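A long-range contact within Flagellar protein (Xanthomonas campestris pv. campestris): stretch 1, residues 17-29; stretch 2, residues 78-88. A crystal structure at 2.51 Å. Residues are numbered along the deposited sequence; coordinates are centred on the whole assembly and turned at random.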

# COMPACT_ATOMS: atom_id res chain seq x y z
N PRO A 17 4.35 -3.38 2.50
CA PRO A 17 3.38 -2.36 2.07
C PRO A 17 2.77 -1.74 3.31
O PRO A 17 2.16 -2.44 4.12
N SER A 18 2.92 -0.43 3.47
CA SER A 18 2.37 0.25 4.64
C SER A 18 1.86 1.63 4.28
O SER A 18 2.49 2.35 3.52
N ALA A 19 0.70 1.98 4.82
CA ALA A 19 0.11 3.29 4.55
C ALA A 19 0.66 4.29 5.56
O ALA A 19 0.41 5.48 5.46
N GLN A 20 1.42 3.80 6.53
CA GLN A 20 2.01 4.67 7.53
C GLN A 20 3.45 4.30 7.84
O GLN A 20 3.90 3.21 7.51
N VAL A 21 4.16 5.23 8.46
CA VAL A 21 5.56 5.02 8.83
C VAL A 21 5.66 5.32 10.32
O VAL A 21 4.77 5.94 10.89
N ALA A 22 6.74 4.90 10.96
CA ALA A 22 6.86 5.16 12.38
C ALA A 22 8.23 5.70 12.77
O ALA A 22 9.23 5.42 12.12
N ILE A 23 8.25 6.51 13.83
CA ILE A 23 9.50 7.07 14.33
C ILE A 23 9.55 6.96 15.84
O ILE A 23 8.53 7.03 16.52
N ASP A 24 10.76 6.76 16.36
CA ASP A 24 10.99 6.69 17.79
C ASP A 24 11.27 8.14 18.18
O ASP A 24 10.67 9.06 17.62
N ALA A 25 12.17 8.35 19.13
CA ALA A 25 12.49 9.72 19.54
C ALA A 25 13.78 10.21 18.88
O ALA A 25 14.01 11.41 18.77
N THR A 26 14.62 9.26 18.44
CA THR A 26 15.89 9.59 17.78
C THR A 26 15.62 10.00 16.34
O THR A 26 16.32 10.86 15.79
N GLY A 27 14.63 9.35 15.73
CA GLY A 27 14.22 9.69 14.37
C GLY A 27 14.65 8.91 13.15
O GLY A 27 15.61 8.14 13.19
N SER A 28 13.89 9.14 12.07
CA SER A 28 14.09 8.56 10.74
C SER A 28 13.24 7.36 10.33
O SER A 28 13.20 6.31 10.99
N ALA A 29 12.54 7.54 9.21
CA ALA A 29 11.68 6.53 8.62
C ALA A 29 11.96 6.55 7.13
O ALA A 29 11.91 7.60 6.50
N ASN A 78 10.25 21.30 13.20
CA ASN A 78 9.98 20.71 14.51
C ASN A 78 9.99 19.17 14.55
O ASN A 78 9.35 18.50 13.73
N ARG A 79 10.70 18.64 15.54
CA ARG A 79 10.78 17.19 15.75
C ARG A 79 9.40 16.73 16.24
O ARG A 79 8.92 17.18 17.29
N MET A 80 8.75 15.85 15.48
CA MET A 80 7.44 15.34 15.86
C MET A 80 7.58 14.22 16.88
O MET A 80 8.66 13.63 17.02
N ALA A 81 6.50 13.95 17.61
CA ALA A 81 6.50 12.90 18.63
C ALA A 81 6.70 11.51 18.04
O ALA A 81 6.34 11.25 16.89
N ALA A 82 7.29 10.62 18.83
CA ALA A 82 7.50 9.25 18.38
C ALA A 82 6.10 8.69 18.15
O ALA A 82 5.13 9.09 18.82
N GLY A 83 5.98 7.77 17.20
CA GLY A 83 4.70 7.18 16.90
C GLY A 83 4.53 6.88 15.42
O GLY A 83 5.46 7.02 14.63
N LYS A 84 3.32 6.47 15.05
CA LYS A 84 2.98 6.13 13.67
C LYS A 84 2.35 7.31 12.93
O LYS A 84 1.48 7.99 13.46
N TYR A 85 2.80 7.55 11.71
CA TYR A 85 2.29 8.64 10.90
C TYR A 85 1.87 8.11 9.54
O TYR A 85 2.47 7.17 9.02
N GLY A 86 0.84 8.72 8.97
CA GLY A 86 0.36 8.30 7.67
C GLY A 86 1.19 8.88 6.53
O GLY A 86 1.63 10.03 6.59
N ILE A 87 1.43 8.08 5.50
CA ILE A 87 2.20 8.55 4.36
C ILE A 87 1.51 8.26 3.03
O ILE A 87 1.05 7.15 2.77
N THR A 88 1.45 9.28 2.20
CA THR A 88 0.83 9.18 0.89
C THR A 88 1.84 9.61 -0.18
O THR A 88 2.57 10.59 -0.01

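Asn-78 stays clear of stretch 1, so the contact begins at Arg-79, whose CA-to-CB bond points toward the other stretch. With chi1 t, chi2 p and chi3 t, the chain extends its guanidinium into the turn that follows strand 20-23. NH2 donates to Asp-24 O at 3.2 Å (N-H...O angle 144°), though the position of NH2 is less certain than most. Ala-25 O lies over one face of the group, 3.5 Å from NH2. The carboxylate of Asp-24 (chi1 p) forms no salt bridge with it; OD2 instead accepts from Gly-27 N at 2.8 Å, bracing the turn. Water 1 ties the stretches together: it donates to Asp-24 O (2.8 Å) and Met-80 O (2.7 Å) and accepts from Arg-79 NE (3.2 Å).

Met-80 (m, m, m) starts sideways and its end leads away, leaving CB 4.4 Å from Ile-23 CD1. Ala-81 points away, but its O accepts from Tyr-85 OH at 2.8 Å. Ala-82 sets CB 3.1 Å from Asp-24 O.

From Gly-83 the strands pair antiparallel, and side chains alternate between faces. Gly-83 adds none; its N donates to Ile-23 O at 2.7 Å and its O accepts from Ile-23 N at 2.9 Å. Lys-84 (m, then t throughout) shares a face with Gln-20 and Ala-22: its CG lies 4.1 Å from Ala-22 CB, while NZ is hydrogen-bonded elsewhere in the structure.

Tyr-85 (chi1 m) lies on the other face, with Val-21 and Ile-23. Its CB is 4.3 Å from Val-21 CG2 (chi1 m), and its CE1 is 3.8 Å from CD1 of Ile-23 (p, t). Gly-86 offers no side chain beside Gln-20. Ile-87 (t, t) extends the apolar packing, with CG2 3.6 Å from Val-21 CG1. Thr-88 points away.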

# COMPACT_ATOMS: atom_id res chain seq x y z
CB PRO A 17 2.37 -3.17 1.27
CG PRO A 17 3.17 -4.30 0.74
CD PRO A 17 4.01 -4.69 1.92
CB SER A 18 3.44 0.36 5.73
OG SER A 18 2.91 0.89 6.92
CB ALA A 19 -1.40 3.22 4.67
CB GLN A 20 1.15 4.68 8.81
CG GLN A 20 0.70 3.32 9.33
CD GLN A 20 -0.26 3.42 10.51
OE1 GLN A 20 -1.26 4.13 10.45
NE2 GLN A 20 0.05 2.71 11.59
CB VAL A 21 6.50 5.97 8.06
CG1 VAL A 21 6.34 5.76 6.57
CG2 VAL A 21 6.18 7.40 8.41
CB ALA A 22 6.56 3.89 13.17
CB ILE A 23 9.67 8.56 13.97
CG1 ILE A 23 8.40 9.32 14.32
CG2 ILE A 23 10.09 8.70 12.53
CD1 ILE A 23 8.55 10.82 14.25
CB ASP A 24 12.19 5.80 18.10
CG ASP A 24 13.40 6.11 17.24
OD1 ASP A 24 14.48 5.56 17.51
OD2 ASP A 24 13.27 6.91 16.28
CB ALA A 25 12.59 9.82 21.06
CB THR A 26 16.85 8.37 17.79
OG1 THR A 26 18.20 8.83 17.58
CG2 THR A 26 16.49 7.37 16.67
CB SER A 28 15.57 8.24 10.51
OG SER A 28 16.31 9.45 10.39
CB ALA A 29 10.23 6.86 8.89
CB ASN A 78 8.63 21.20 15.05
CG ASN A 78 8.63 22.69 15.38
OD1 ASN A 78 7.60 23.23 15.78
ND2 ASN A 78 9.79 23.34 15.24
CB ARG A 79 11.83 16.88 16.81
CG ARG A 79 11.90 15.43 17.18
CD ARG A 79 12.45 14.63 16.04
NE ARG A 79 12.15 13.21 16.22
CZ ARG A 79 12.68 12.23 15.49
NH1 ARG A 79 13.54 12.51 14.51
NH2 ARG A 79 12.32 10.97 15.73
CB MET A 80 6.70 14.84 14.62
CG MET A 80 6.44 15.91 13.59
SD MET A 80 5.41 17.18 14.23
CE MET A 80 3.89 16.43 14.16
CB ALA A 81 5.19 12.93 19.40
CB ALA A 82 8.24 8.45 19.44
CB LYS A 84 2.02 4.93 13.64
CG LYS A 84 2.61 3.67 14.27
CD LYS A 84 1.62 2.52 14.26
CE LYS A 84 2.23 1.28 14.91
NZ LYS A 84 1.25 0.16 15.05
CB TYR A 85 3.34 9.72 10.71
CG TYR A 85 3.64 10.49 11.96
CD1 TYR A 85 4.47 9.97 12.94
CD2 TYR A 85 3.05 11.73 12.17
CE1 TYR A 85 4.71 10.67 14.12
CE2 TYR A 85 3.28 12.44 13.34
CZ TYR A 85 4.11 11.91 14.30
OH TYR A 85 4.32 12.63 15.45
CB ILE A 87 3.63 7.94 4.33
CG1 ILE A 87 4.35 8.47 3.09
CG2 ILE A 87 3.57 6.42 4.32
CD1 ILE A 87 5.70 7.86 2.85
CB THR A 88 -0.42 10.06 0.81
OG1 THR A 88 -1.39 9.56 1.73
CG2 THR A 88 -1.00 10.05 -0.60
O HOH W 1 10.14 11.70 18.19